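Coat protein (Papaya mosaic virus, PDB 4DOX) forms the capsid of a flexible filamentous plant virus, its largely helical subunits presumably packing around the viral RNA. Local coordinates at residues T44-A49 against T58-L63; D142-V147 against R161-E166. All coordinates share one frame; numbering follows the deposited sequence.

Contact 1 (T44-A49 against T58-L63); sequences TLMVAA and TVALEL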
ATOM      1  N   THR A  44       5.749  12.307  -8.070  1.00 30.75           N
ATOM      2  CA  THR A  44       6.016  13.545  -8.813  1.00 31.25           C
ATOM      3  C   THR A  44       5.295  14.682  -8.121  1.00 31.03           C
ATOM      4  O   THR A  44       5.875  15.752  -7.838  1.00 31.96           O
ATOM      5  CB  THR A  44       5.619  13.451 -10.340  1.00 32.43           C
ATOM      6  OG1 THR A  44       6.398  12.442 -11.005  1.00 32.34           O
ATOM      7  CG2 THR A  44       5.834  14.750 -11.037  1.00 32.31           C
ATOM      8  N   LEU A  45       4.030  14.441  -7.831  1.00 30.05           N
ATOM      9  CA  LEU A  45       3.221  15.436  -7.149  1.00 31.00           C
ATOM     10  C   LEU A  45       3.718  15.713  -5.728  1.00 30.57           C
ATOM     11  O   LEU A  45       3.617  16.833  -5.238  1.00 30.68           O
ATOM     12  CB  LEU A  45       1.765  15.003  -7.170  1.00 30.70           C
ATOM     13  CG  LEU A  45       0.990  15.670  -8.318  1.00 34.14           C
ATOM     14  CD1 LEU A  45       1.292  15.145  -9.718  1.00 33.50           C
ATOM     15  CD2 LEU A  45      -0.485  15.538  -8.024  1.00 34.85           C
ATOM     16  N   MET A  46       4.276  14.686  -5.085  1.00 29.69           N
ATOM     17  CA  MET A  46       4.792  14.824  -3.746  1.00 30.41           C
ATOM     18  C   MET A  46       5.991  15.737  -3.746  1.00 32.09           C
ATOM     19  O   MET A  46       6.128  16.601  -2.874  1.00 32.88           O
ATOM     20  CB  MET A  46       5.203  13.474  -3.182  1.00 29.32           C
ATOM     21  CG  MET A  46       4.088  12.768  -2.482  1.00 29.20           C
ATOM     22  SD  MET A  46       4.569  11.110  -2.002  1.00 33.29           S
ATOM     23  CE  MET A  46       5.127  11.307  -0.303  1.00 29.67           C
ATOM     24  N   VAL A  47       6.875  15.516  -4.717  1.00 32.58           N
ATOM     25  CA  VAL A  47       8.045  16.356  -4.861  1.00 34.40           C
ATOM     26  C   VAL A  47       7.581  17.790  -5.156  1.00 35.55           C
ATOM     27  O   VAL A  47       8.089  18.722  -4.562  1.00 36.89           O
ATOM     28  CB  VAL A  47       9.099  15.746  -5.887  1.00 35.43           C
ATOM     29  CG1 VAL A  47      10.148  16.786  -6.381  1.00 36.93           C
ATOM     30  CG2 VAL A  47       9.802  14.523  -5.267  1.00 33.60           C
ATOM     31  N   ALA A  48       6.595  17.970  -6.015  1.00 35.53           N
ATOM     32  CA  ALA A  48       6.111  19.297  -6.344  1.00 37.15           C
ATOM     33  C   ALA A  48       5.506  19.994  -5.124  1.00 38.05           C
ATOM     34  O   ALA A  48       5.561  21.206  -4.994  1.00 39.70           O
ATOM     35  CB  ALA A  48       5.133  19.229  -7.446  1.00 36.08           C
ATOM     36  N   ALA A  49       4.909  19.204  -4.247  1.00 36.89           N
ATOM     37  CA  ALA A  49       4.319  19.680  -3.018  1.00 37.60           C
ATOM     38  C   ALA A  49       5.375  19.988  -1.994  1.00 39.28           C
ATOM     39  O   ALA A  49       5.064  20.439  -0.909  1.00 39.80           O
ATOM     40  CB  ALA A  49       3.386  18.681  -2.485  1.00 35.60           C
ATOM     41  N   THR A  58       9.951   7.242   2.702  1.00 28.43           N
ATOM     42  CA  THR A  58       9.754   7.357   4.133  1.00 28.59           C
ATOM     43  C   THR A  58       8.517   8.218   4.477  1.00 28.02           C
ATOM     44  O   THR A  58       7.828   7.988   5.489  1.00 28.42           O
ATOM     45  CB  THR A  58      10.995   7.906   4.860  1.00 29.78           C
ATOM     46  OG1 THR A  58      11.235   9.262   4.481  1.00 31.65           O
ATOM     47  CG2 THR A  58      12.240   7.100   4.539  1.00 31.92           C
ATOM     48  N   VAL A  59       8.242   9.217   3.654  1.00 27.32           N
ATOM     49  CA  VAL A  59       7.182  10.148   3.981  1.00 27.01           C
ATOM     50  C   VAL A  59       5.852   9.465   3.616  1.00 27.27           C
ATOM     51  O   VAL A  59       4.898   9.480   4.394  1.00 27.23           O
ATOM     52  CB  VAL A  59       7.441  11.545   3.327  1.00 27.77           C
ATOM     53  CG1 VAL A  59       6.205  12.402   3.266  1.00 26.38           C
ATOM     54  CG2 VAL A  59       8.543  12.264   4.057  1.00 25.97           C
ATOM     55  N   ALA A  60       5.809   8.793   2.473  1.00 27.47           N
ATOM     56  CA  ALA A  60       4.652   7.977   2.146  1.00 27.21           C
ATOM     57  C   ALA A  60       4.353   7.049   3.292  1.00 27.49           C
ATOM     58  O   ALA A  60       3.192   6.890   3.671  1.00 28.16           O
ATOM     59  CB  ALA A  60       4.890   7.173   0.902  1.00 26.67           C
ATOM     60  N   LEU A  61       5.389   6.426   3.860  1.00 28.21           N
ATOM     61  CA  LEU A  61       5.157   5.453   4.966  1.00 28.31           C
ATOM     62  C   LEU A  61       4.433   6.034   6.174  1.00 28.28           C
ATOM     63  O   LEU A  61       3.860   5.297   6.977  1.00 28.24           O
ATOM     64  CB  LEU A  61       6.454   4.835   5.462  1.00 28.89           C
ATOM     65  CG  LEU A  61       6.880   3.442   5.014  1.00 28.56           C
ATOM     66  CD1 LEU A  61       5.763   2.643   4.471  1.00 26.67           C
ATOM     67  CD2 LEU A  61       7.930   3.624   3.989  1.00 29.04           C
ATOM     68  N   GLU A  62       4.494   7.353   6.311  1.00 28.34           N
ATOM     69  CA  GLU A  62       3.795   8.017   7.390  1.00 28.84           C
ATOM     70  C   GLU A  62       2.295   7.915   7.201  1.00 27.47           C
ATOM     71  O   GLU A  62       1.561   7.729   8.168  1.00 27.34           O
ATOM     72  CB  GLU A  62       4.210   9.468   7.481  1.00 30.01           C
ATOM     73  CG  GLU A  62       5.641   9.642   7.931  1.00 34.35           C
ATOM     74  CD  GLU A  62       6.066  11.084   7.880  1.00 38.17           C
ATOM     75  OE1 GLU A  62       5.260  11.967   8.239  1.00 37.42           O
ATOM     76  OE2 GLU A  62       7.220  11.329   7.477  1.00 42.97           O
ATOM     77  N   LEU A  63       1.851   8.009   5.946  1.00 26.23           N
ATOM     78  CA  LEU A  63       0.440   7.862   5.629  1.00 24.94           C
ATOM     79  C   LEU A  63       0.061   6.397   5.782  1.00 24.76           C
ATOM     80  O   LEU A  63      -1.007   6.074   6.353  1.00 25.73           O
ATOM     81  CB  LEU A  63       0.129   8.371   4.222  1.00 24.22           C
ATOM     82  CG  LEU A  63      -1.255   8.104   3.621  1.00 22.17           C
ATOM     83  CD1 LEU A  63      -2.346   8.789   4.384  1.00 18.68           C
ATOM     84  CD2 LEU A  63      -1.244   8.619   2.241  1.00 22.30           C
TER
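Met46 reaches across from helix 36-48 to Val59 and Ala60 on helix 56-70, and this one long side chain makes the whole contact between two consecutive helices of an all-helical capsid fold. It illustrates how a flexible thioether spans the gap between two helices, whose nearest CA atoms, those of Met46 and Ala60, are 9.0 Å apart. The chain runs out extended as far as SD (chi2 174°) and then bends there (chi3 95°), bringing its terminal methyl against the second helix. CE lies 3.9 Å from Val59 CG1, the branch that chi1 of 162° places where the methyl meets it, and the two side chains slide past each other in opposite directions. The tight part is thus small and buried. Its side-chain contacts are apolar; Met46 CE also lies 3.8 Å from Ala60 N, with no hydrogen bond across the segments. Other parts of the chain add to it: Val59 also touches Leu92 of helix 89-98 and Ala60 touches Phe106 of helix 103-108. The outer side differs in character: Thr44, Val47 and Ala48 are exposed on helix 36-48, as Thr58 is on helix 56-70, and the hydroxyls of both threonines are bonded to nearby backbone carbonyls, Lys40 O and Ser55 O. At the inner end of the bridge, Met46 CE rests 4.3 Å from Ala60 CB.

Contact 2 (D142-V147 against R161-E166); sequences DFFDGV and RSPTQE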
ATOM      1  N   ASP A 142      -6.524  -3.391   7.029  1.00 30.65           N
ATOM      2  CA  ASP A 142      -7.266  -3.687   5.828  1.00 31.01           C
ATOM      3  C   ASP A 142      -6.463  -3.819   4.546  1.00 30.94           C
ATOM      4  O   ASP A 142      -7.061  -3.930   3.482  1.00 32.51           O
ATOM      5  CB  ASP A 142      -8.445  -2.732   5.643  1.00 31.51           C
ATOM      6  CG  ASP A 142      -8.023  -1.299   5.341  1.00 30.91           C
ATOM      7  OD1 ASP A 142      -6.849  -1.045   4.988  1.00 29.61           O
ATOM      8  OD2 ASP A 142      -8.895  -0.411   5.439  1.00 30.50           O
ATOM      9  N   PHE A 143      -5.136  -3.812   4.616  1.00 29.92           N
ATOM     10  CA  PHE A 143      -4.331  -4.125   3.437  1.00 29.52           C
ATOM     11  C   PHE A 143      -3.269  -5.138   3.793  1.00 30.16           C
ATOM     12  O   PHE A 143      -2.147  -5.125   3.248  1.00 30.07           O
ATOM     13  CB  PHE A 143      -3.704  -2.870   2.826  1.00 28.14           C
ATOM     14  CG  PHE A 143      -2.940  -2.035   3.803  1.00 27.81           C
ATOM     15  CD1 PHE A 143      -3.618  -1.215   4.723  1.00 26.47           C
ATOM     16  CD2 PHE A 143      -1.536  -2.041   3.798  1.00 26.80           C
ATOM     17  CE1 PHE A 143      -2.905  -0.390   5.633  1.00 26.79           C
ATOM     18  CE2 PHE A 143      -0.800  -1.236   4.710  1.00 26.79           C
ATOM     19  CZ  PHE A 143      -1.486  -0.408   5.636  1.00 26.06           C
ATOM     20  N   PHE A 144      -3.623  -6.003   4.731  1.00 31.18           N
ATOM     21  CA  PHE A 144      -2.774  -7.077   5.129  1.00 32.54           C
ATOM     22  C   PHE A 144      -2.461  -7.940   3.916  1.00 34.02           C
ATOM     23  O   PHE A 144      -1.362  -8.528   3.851  1.00 35.44           O
ATOM     24  CB  PHE A 144      -3.482  -7.866   6.213  1.00 33.62           C
ATOM     25  CG  PHE A 144      -2.955  -9.267   6.428  1.00 36.14           C
ATOM     26  CD1 PHE A 144      -1.845  -9.500   7.268  1.00 37.44           C
ATOM     27  CD2 PHE A 144      -3.584 -10.363   5.830  1.00 36.65           C
ATOM     28  CE1 PHE A 144      -1.369 -10.790   7.495  1.00 37.91           C
ATOM     29  CE2 PHE A 144      -3.113 -11.664   6.043  1.00 38.59           C
ATOM     30  CZ  PHE A 144      -2.008 -11.882   6.873  1.00 40.32           C
ATOM     31  N   ASP A 145      -3.394  -8.015   2.950  1.00 34.37           N
ATOM     32  CA  ASP A 145      -3.228  -8.899   1.772  1.00 35.17           C
ATOM     33  C   ASP A 145      -2.087  -8.476   0.899  1.00 33.83           C
ATOM     34  O   ASP A 145      -1.786  -9.149  -0.089  1.00 34.21           O
ATOM     35  CB  ASP A 145      -4.495  -8.991   0.878  1.00 36.92           C
ATOM     36  CG  ASP A 145      -5.177  -7.628   0.618  1.00 39.29           C
ATOM     37  OD1 ASP A 145      -6.376  -7.692   0.236  1.00 42.59           O
ATOM     38  OD2 ASP A 145      -4.559  -6.523   0.810  1.00 39.05           O
ATOM     39  N   GLY A 146      -1.476  -7.350   1.253  1.00 32.27           N
ATOM     40  CA  GLY A 146      -0.343  -6.818   0.519  1.00 31.48           C
ATOM     41  C   GLY A 146       0.962  -7.381   1.040  1.00 31.73           C
ATOM     42  O   GLY A 146       1.982  -7.329   0.325  1.00 31.69           O
ATOM     43  N   VAL A 147       0.942  -7.923   2.268  1.00 31.48           N
ATOM     44  CA  VAL A 147       2.193  -8.333   2.946  1.00 32.02           C
ATOM     45  C   VAL A 147       3.005  -9.388   2.172  1.00 33.41           C
ATOM     46  O   VAL A 147       4.249  -9.299   2.054  1.00 32.52           O
ATOM     47  CB  VAL A 147       1.962  -8.813   4.379  1.00 32.34           C
ATOM     48  CG1 VAL A 147       3.221  -9.458   4.942  1.00 32.32           C
ATOM     49  CG2 VAL A 147       1.528  -7.650   5.288  1.00 31.70           C
ATOM     50  N   ARG A 161       9.177 -11.992   9.720  1.00 44.47           N
ATOM     51  CA  ARG A 161       8.633 -13.359   9.723  1.00 46.05           C
ATOM     52  C   ARG A 161       7.500 -13.384   8.679  1.00 45.33           C
ATOM     53  O   ARG A 161       7.063 -12.318   8.193  1.00 44.51           O
ATOM     54  CB  ARG A 161       8.157 -13.808  11.112  1.00 46.20           C
ATOM     55  CG  ARG A 161       6.969 -13.047  11.648  1.00 45.16           C
ATOM     56  CD  ARG A 161       6.424 -13.675  12.935  1.00 46.36           C
ATOM     57  NE  ARG A 161       5.400 -12.860  13.608  1.00 46.25           N
ATOM     58  CZ  ARG A 161       4.101 -12.826  13.287  1.00 44.96           C
ATOM     59  NH1 ARG A 161       3.617 -13.557  12.270  1.00 44.19           N
ATOM     60  NH2 ARG A 161       3.278 -12.060  13.994  1.00 43.28           N
ATOM     61  N   SER A 162       7.065 -14.580   8.300  1.00 46.38           N
ATOM     62  CA  SER A 162       5.814 -14.731   7.571  1.00 45.56           C
ATOM     63  C   SER A 162       4.636 -14.546   8.492  1.00 45.11           C
ATOM     64  O   SER A 162       4.772 -14.706   9.721  1.00 46.36           O
ATOM     65  CB  SER A 162       5.740 -16.116   6.941  1.00 46.74           C
ATOM     66  OG  SER A 162       6.177 -15.978   5.602  1.00 48.52           O
ATOM     67  N   PRO A 163       3.462 -14.221   7.922  1.00 43.77           N
ATOM     68  CA  PRO A 163       2.267 -14.316   8.760  1.00 44.21           C
ATOM     69  C   PRO A 163       2.024 -15.768   9.176  1.00 46.78           C
ATOM     70  O   PRO A 163       2.466 -16.665   8.485  1.00 47.47           O
ATOM     71  CB  PRO A 163       1.142 -13.802   7.861  1.00 42.23           C
ATOM     72  CG  PRO A 163       1.753 -13.277   6.684  1.00 40.86           C
ATOM     73  CD  PRO A 163       3.218 -13.495   6.672  1.00 41.51           C
ATOM     74  N   THR A 164       1.356 -15.995  10.310  1.00 49.23           N
ATOM     75  CA  THR A 164       0.891 -17.344  10.675  1.00 51.64           C
ATOM     76  C   THR A 164      -0.392 -17.629   9.921  1.00 52.33           C
ATOM     77  O   THR A 164      -1.106 -16.700   9.547  1.00 50.78           O
ATOM     78  CB  THR A 164       0.634 -17.464  12.172  1.00 52.82           C
ATOM     79  OG1 THR A 164      -0.445 -16.605  12.537  1.00 52.65           O
ATOM     80  CG2 THR A 164       1.875 -17.041  12.957  1.00 52.29           C
ATOM     81  N   GLN A 165      -0.676 -18.904   9.680  1.00 55.54           N
ATOM     82  CA  GLN A 165      -1.942 -19.328   9.046  1.00 56.96           C
ATOM     83  C   GLN A 165      -3.154 -18.743   9.817  1.00 56.71           C
ATOM     84  O   GLN A 165      -4.130 -18.324   9.193  1.00 56.68           O
ATOM     85  CB  GLN A 165      -2.001 -20.872   8.923  1.00 59.76           C
ATOM     86  CG  GLN A 165      -3.182 -21.479   8.124  1.00 63.17           C
ATOM     87  CD  GLN A 165      -3.242 -21.079   6.628  1.00 65.77           C
ATOM     88  OE1 GLN A 165      -2.268 -20.598   6.032  1.00 65.80           O
ATOM     89  NE2 GLN A 165      -4.408 -21.280   6.024  1.00 67.84           N
ATOM     90  N   GLU A 166      -3.075 -18.679  11.150  1.00 56.84           N
ATOM     91  CA  GLU A 166      -4.116 -18.039  11.947  1.00 56.76           C
ATOM     92  C   GLU A 166      -4.319 -16.570  11.551  1.00 54.16           C
ATOM     93  O   GLU A 166      -5.446 -16.115  11.364  1.00 53.77           O
ATOM     94  CB  GLU A 166      -3.853 -18.158  13.450  1.00 58.07           C
ATOM     95  CG  GLU A 166      -4.985 -17.565  14.261  1.00 60.62           C
ATOM     96  CD  GLU A 166      -4.693 -17.439  15.743  1.00 65.83           C
ATOM     97  OE1 GLU A 166      -3.540 -17.713  16.139  1.00 69.10           O
ATOM     98  OE2 GLU A 166      -5.621 -17.067  16.514  1.00 65.83           O
TER
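The ring of Phe144 meets Pro163 at its edge, near the ring plane, with the CE1 and CZ corner doing the touching; elsewhere the same side chain packs on Arg168 and Asn171 of helix 165-172. Pro163 CB sits 3.8 Å from Phe144 CZ, and Pro163 CG is 4.0 Å from that same CZ, so one side of the pyrrolidine lies along the rim and no face-on stack forms. Phe144 gets there because its CG is anti to the backbone N (chi1 161°), which carries the ring out from the short 3-10 turn 144-146 toward the incoming chain. Phe143, next door, uses its ring otherwise: Asp142 OD1 lies in plane at its edge, Phe141 meets it edge-to-face, and it packs against helix 111-118. A second, looser touch places Val147 CG1 4.4 Å from Pro163 CD, while Trp115 of helix 111-118 touches both Val147 and Pro163.

Pro163 comes just before Thr164, the N-cap residue of helix 165-172, and so marks the approach to the last modelled helix. Upstream, Arg161 NH1 curls back to Ser162 O at 3.0 Å, a bent bond (N-H...O 143°) whose donor is tilted from the carbonyl plane. With no hydrogen bond between the two segments, their own contact rests on apolar burial, while the guanidinium of Arg161 links the lead-in to helix 165-172 both with Asp120 and with Glu167 of that helix.

How the contacts relate
After helix 18-23 the chain runs through helix 36-48 and turns through a short connection into helix 56-70; contact 1 closes this small loop between neighbouring helices. Helices 89-98, 103-108 and 111-118 follow before the chain enters the long loop that holds 142-147. Contact 2 then closes a wider, helix-free excursion, joining that loop to the lead-in of helix 165-172. The two closures come in series, neither nested nor crossing, and lie on opposite sides of the chain's centre, their own centres about 25 Å apart. Helix 103-108 touches both neighbourhoods: its Phe106 reaches segment 58-63, and its Cys107 reaches Phe143 of segment 142-147.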